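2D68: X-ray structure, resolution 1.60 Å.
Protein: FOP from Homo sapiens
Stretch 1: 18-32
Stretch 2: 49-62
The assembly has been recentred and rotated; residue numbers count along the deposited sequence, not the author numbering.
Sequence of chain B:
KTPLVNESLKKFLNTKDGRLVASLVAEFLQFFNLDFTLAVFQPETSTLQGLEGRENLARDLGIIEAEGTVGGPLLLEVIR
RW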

# COMPACT_ATOMS: atom_id res chain seq x y z
N GLY B 18 7.58 -8.92 1.86
CA GLY B 18 6.44 -8.55 2.69
C GLY B 18 6.69 -7.29 3.49
O GLY B 18 5.82 -6.40 3.60
N ARG B 19 7.88 -7.20 4.06
CA ARG B 19 8.23 -6.01 4.80
C ARG B 19 8.26 -4.79 3.86
O ARG B 19 7.83 -3.69 4.24
CB ARG B 19 9.55 -6.19 5.55
CG ARG B 19 9.69 -5.22 6.68
CD ARG B 19 10.90 -5.49 7.55
NE ARG B 19 11.12 -4.32 8.38
CZ ARG B 19 10.56 -4.14 9.57
NH1 ARG B 19 9.77 -5.08 10.10
NH2 ARG B 19 10.82 -3.02 10.24
N LEU B 20 8.74 -4.98 2.63
CA LEU B 20 8.72 -3.90 1.64
C LEU B 20 7.29 -3.47 1.29
O LEU B 20 6.98 -2.28 1.27
CB LEU B 20 9.50 -4.33 0.39
CG LEU B 20 9.58 -3.34 -0.75
CD1 LEU B 20 10.07 -1.97 -0.28
CD2 LEU B 20 10.50 -3.92 -1.83
N VAL B 21 6.42 -4.44 1.03
CA VAL B 21 4.99 -4.14 0.78
C VAL B 21 4.39 -3.31 1.93
O VAL B 21 3.80 -2.23 1.71
CB VAL B 21 4.17 -5.43 0.60
CG1 VAL B 21 2.68 -5.13 0.58
CG2 VAL B 21 4.56 -6.11 -0.71
N ALA B 22 4.55 -3.81 3.15
CA ALA B 22 3.95 -3.12 4.30
C ALA B 22 4.53 -1.72 4.51
O ALA B 22 3.80 -0.77 4.78
CB ALA B 22 4.07 -3.95 5.57
N SER B 23 5.85 -1.60 4.33
CA SER B 23 6.50 -0.29 4.41
C SER B 23 5.95 0.69 3.36
O SER B 23 5.73 1.87 3.65
CB SER B 23 8.02 -0.45 4.24
OG SER B 23 8.57 -1.25 5.26
N LEU B 24 5.68 0.19 2.15
CA LEU B 24 5.08 1.04 1.10
C LEU B 24 3.67 1.50 1.47
O LEU B 24 3.28 2.65 1.18
CB LEU B 24 5.06 0.32 -0.25
CG LEU B 24 6.41 0.20 -0.95
CD1 LEU B 24 6.34 -0.89 -2.01
CD2 LEU B 24 6.88 1.54 -1.54
N VAL B 25 2.90 0.61 2.09
CA VAL B 25 1.57 0.99 2.59
C VAL B 25 1.67 2.08 3.67
O VAL B 25 0.99 3.11 3.58
CB VAL B 25 0.80 -0.25 3.09
CG1 VAL B 25 -0.55 0.16 3.75
CG2 VAL B 25 0.52 -1.19 1.92
N ALA B 26 2.55 1.89 4.66
CA ALA B 26 2.76 2.92 5.69
C ALA B 26 3.20 4.25 5.08
O ALA B 26 2.74 5.31 5.51
CB ALA B 26 3.74 2.43 6.74
N GLU B 27 4.06 4.20 4.05
CA GLU B 27 4.54 5.42 3.42
C GLU B 27 3.40 6.15 2.71
O GLU B 27 3.36 7.36 2.72
CB GLU B 27 5.71 5.16 2.46
CG GLU B 27 6.49 6.46 2.08
CD GLU B 27 5.93 7.20 0.87
OE1 GLU B 27 5.35 6.56 -0.03
OE2 GLU B 27 6.11 8.43 0.80
N PHE B 28 2.49 5.39 2.10
CA PHE B 28 1.32 5.99 1.50
C PHE B 28 0.50 6.75 2.56
O PHE B 28 0.09 7.89 2.35
CB PHE B 28 0.47 4.91 0.80
CG PHE B 28 -0.87 5.40 0.37
CD1 PHE B 28 -1.07 5.92 -0.89
CD2 PHE B 28 -1.97 5.33 1.24
CE1 PHE B 28 -2.33 6.40 -1.27
CE2 PHE B 28 -3.22 5.80 0.86
CZ PHE B 28 -3.39 6.33 -0.40
N LEU B 29 0.28 6.11 3.71
CA LEU B 29 -0.48 6.75 4.79
C LEU B 29 0.22 8.02 5.26
O LEU B 29 -0.42 9.07 5.46
CB LEU B 29 -0.70 5.78 5.96
CG LEU B 29 -1.45 4.49 5.64
CD1 LEU B 29 -1.43 3.58 6.90
CD2 LEU B 29 -2.88 4.77 5.21
N GLN B 30 1.54 7.95 5.42
CA GLN B 30 2.31 9.13 5.85
C GLN B 30 2.29 10.24 4.81
O GLN B 30 2.10 11.43 5.14
CB GLN B 30 3.72 8.72 6.26
CG GLN B 30 3.68 7.75 7.44
CD GLN B 30 4.96 7.65 8.23
OE1 GLN B 30 5.63 6.62 8.20
NE2 GLN B 30 5.30 8.70 8.97
N PHE B 31 2.44 9.85 3.54
CA PHE B 31 2.44 10.84 2.44
C PHE B 31 1.19 11.73 2.44
O PHE B 31 1.29 12.94 2.18
CB PHE B 31 2.61 10.16 1.07
CG PHE B 31 2.85 11.14 -0.04
CD1 PHE B 31 4.15 11.63 -0.27
CD2 PHE B 31 1.79 11.67 -0.77
CE1 PHE B 31 4.36 12.58 -1.28
CE2 PHE B 31 2.00 12.62 -1.78
CZ PHE B 31 3.30 13.07 -2.02
N PHE B 32 0.03 11.13 2.70
CA PHE B 32 -1.23 11.86 2.66
C PHE B 32 -1.71 12.30 4.05
O PHE B 32 -2.88 12.67 4.22
CB PHE B 32 -2.29 11.07 1.91
CG PHE B 32 -2.07 11.06 0.43
CD1 PHE B 32 -2.18 12.25 -0.30
CD2 PHE B 32 -1.70 9.89 -0.23
CE1 PHE B 32 -1.94 12.27 -1.66
CE2 PHE B 32 -1.47 9.90 -1.61
CZ PHE B 32 -1.61 11.09 -2.33
N GLN B 49 7.29 0.67 16.23
CA GLN B 49 8.62 1.25 15.98
C GLN B 49 8.76 1.82 14.56
O GLN B 49 9.74 2.49 14.24
CB GLN B 49 9.70 0.20 16.26
CG GLN B 49 9.73 -0.25 17.73
CD GLN B 49 10.02 0.91 18.68
OE1 GLN B 49 9.11 1.60 19.15
NE2 GLN B 49 11.29 1.14 18.95
N GLY B 50 7.76 1.57 13.72
CA GLY B 50 7.78 2.10 12.36
C GLY B 50 8.50 1.18 11.40
O GLY B 50 9.50 0.53 11.74
N LEU B 51 7.97 1.11 10.19
CA LEU B 51 8.61 0.35 9.13
C LEU B 51 9.69 1.20 8.44
O LEU B 51 9.99 2.31 8.89
CB LEU B 51 7.55 -0.15 8.15
CG LEU B 51 6.58 -1.17 8.79
CD1 LEU B 51 5.27 -1.29 8.00
CD2 LEU B 51 7.27 -2.52 8.96
N GLU B 52 10.29 0.67 7.37
CA GLU B 52 11.37 1.41 6.69
C GLU B 52 10.89 2.69 6.03
O GLU B 52 9.77 2.76 5.53
CB GLU B 52 12.10 0.52 5.69
CG GLU B 52 13.12 -0.43 6.35
CD GLU B 52 12.45 -1.44 7.25
OE1 GLU B 52 11.62 -2.22 6.75
OE2 GLU B 52 12.74 -1.45 8.47
N GLY B 53 11.74 3.71 6.05
CA GLY B 53 11.36 5.02 5.51
C GLY B 53 11.32 5.09 4.00
O GLY B 53 11.93 4.27 3.30
N ARG B 54 10.62 6.10 3.49
CA ARG B 54 10.51 6.33 2.05
C ARG B 54 11.83 6.19 1.26
O ARG B 54 11.86 5.50 0.25
CB ARG B 54 9.93 7.71 1.79
CG ARG B 54 9.77 8.03 0.31
CD ARG B 54 9.26 9.41 0.11
NE ARG B 54 9.28 9.73 -1.32
CZ ARG B 54 8.21 9.94 -2.07
NH1 ARG B 54 6.98 9.85 -1.55
NH2 ARG B 54 8.37 10.23 -3.36
N GLU B 55 12.90 6.85 1.71
CA GLU B 55 14.13 6.85 0.89
C GLU B 55 14.88 5.51 0.96
O GLU B 55 15.53 5.10 -0.01
CB GLU B 55 15.03 8.03 1.24
CG GLU B 55 14.31 9.39 1.33
CD GLU B 55 13.41 9.70 0.12
OE1 GLU B 55 13.64 9.13 -0.98
OE2 GLU B 55 12.49 10.53 0.28
N ASN B 56 14.74 4.82 2.09
CA ASN B 56 15.20 3.44 2.23
C ASN B 56 14.48 2.57 1.19
O ASN B 56 15.10 1.80 0.45
CB ASN B 56 14.91 2.99 3.67
CG ASN B 56 15.26 1.55 3.94
OD1 ASN B 56 14.95 0.65 3.17
ND2 ASN B 56 15.87 1.31 5.09
N LEU B 57 13.16 2.71 1.13
CA LEU B 57 12.39 1.93 0.17
C LEU B 57 12.76 2.26 -1.26
O LEU B 57 12.91 1.35 -2.07
CB LEU B 57 10.89 2.19 0.38
CG LEU B 57 10.38 1.91 1.78
CD1 LEU B 57 8.91 2.25 1.84
CD2 LEU B 57 10.58 0.48 2.21
N ALA B 58 12.92 3.54 -1.57
CA ALA B 58 13.28 3.94 -2.94
C ALA B 58 14.62 3.34 -3.34
O ALA B 58 14.77 2.81 -4.44
CB ALA B 58 13.31 5.44 -3.06
N ARG B 59 15.59 3.40 -2.42
CA ARG B 59 16.89 2.76 -2.65
C ARG B 59 16.74 1.26 -2.97
O ARG B 59 17.32 0.76 -3.94
CB ARG B 59 17.80 2.98 -1.43
CG ARG B 59 19.27 2.61 -1.63
CD ARG B 59 20.06 2.83 -0.33
NE ARG B 59 19.64 4.06 0.31
CZ ARG B 59 19.08 4.18 1.52
NH1 ARG B 59 18.91 3.14 2.34
NH2 ARG B 59 18.71 5.38 1.92
N ASP B 60 15.92 0.57 -2.17
CA ASP B 60 15.65 -0.84 -2.35
C ASP B 60 15.05 -1.14 -3.72
O ASP B 60 15.41 -2.13 -4.38
CB ASP B 60 14.67 -1.30 -1.29
CG ASP B 60 15.28 -2.25 -0.29
OD1 ASP B 60 14.49 -3.07 0.24
OD2 ASP B 60 16.50 -2.18 -0.03
N LEU B 61 14.12 -0.29 -4.15
CA LEU B 61 13.39 -0.47 -5.40
C LEU B 61 14.15 0.06 -6.63
O LEU B 61 13.74 -0.16 -7.77
CB LEU B 61 12.04 0.24 -5.30
CG LEU B 61 11.02 -0.36 -4.33
CD1 LEU B 61 9.98 0.67 -3.99
CD2 LEU B 61 10.36 -1.59 -4.94
N GLY B 62 15.25 0.77 -6.39
CA GLY B 62 16.04 1.35 -7.49
C GLY B 62 15.44 2.63 -8.03
O GLY B 62 15.83 3.10 -9.13
O HOH W 1 10.12 -2.04 12.82
O HOH W 2 7.12 2.94 6.01

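The hydroxyl of Ser23 sits where the two stretches come closest by CA distance and serves both. Ser23 OG donates to Arg19 O one turn back in its own helix, at 2.7 Å. Ser23 OG also accepts a weak hydrogen bond from Glu52 N, at 3.3 Å. Ser23 is small, and the loop packs directly on it: Ser23 OG is 3.3 Å from Leu51 CB, and Ser23 CA and Leu51 CA are 5.2 Å apart. A water adds a second polar link here, donating to Ser23 O and to Glu52 O.

Two salt bridges flank this point, with the charges swapped: the arginine comes from the first stretch in one (Arg19–Glu52) and from the second in the other (Arg54–Glu27). Arg19, extended with chi1 to chi3 all t, reaches Glu52. Arg19 NE lies 2.7 Å from Glu52 OE1, and Arg19 NH2 lies 3.0 Å from Glu52 OE2. The carboxylate meets the guanidinium at its edge, while Leu51 CD2 covers one face, 3.7 Å from Arg19 CZ. Another water joins Arg19 NH2 to Gly50 O. In the second bridge, Arg54 NH1 donates to Glu27 OE2 at 2.9 Å. Glu27 is buried, but its charge is paired, and its other carboxylate oxygen is bonded elsewhere in the structure. Phe31 CD1 packs 3.6 Å from Arg54 NH1.

Leucines supply most of the apolar part, with Ala22 and Ala26 receiving Leu51. Leu57 is a buried knob among Leu20, Ser23, Leu24 and Glu27. Leu57 CD2 lies 3.5 Å from Leu20 CD1, and Leu57 CD1 lies 4.0 Å from Leu24 CD2. One turn on, Leu61 extends the patch: Leu61 CD2 is 3.9 Å from Leu20 CD2. Leu51 points toward the first helix, and Leu51 CD1 rests 3.8 Å from Ala22 CB. Leu51 CD1 also lies 3.6 Å from the backbone atom Ala22 O.

The helices run at 135° to each other, and the contact buries 712 Å² in all.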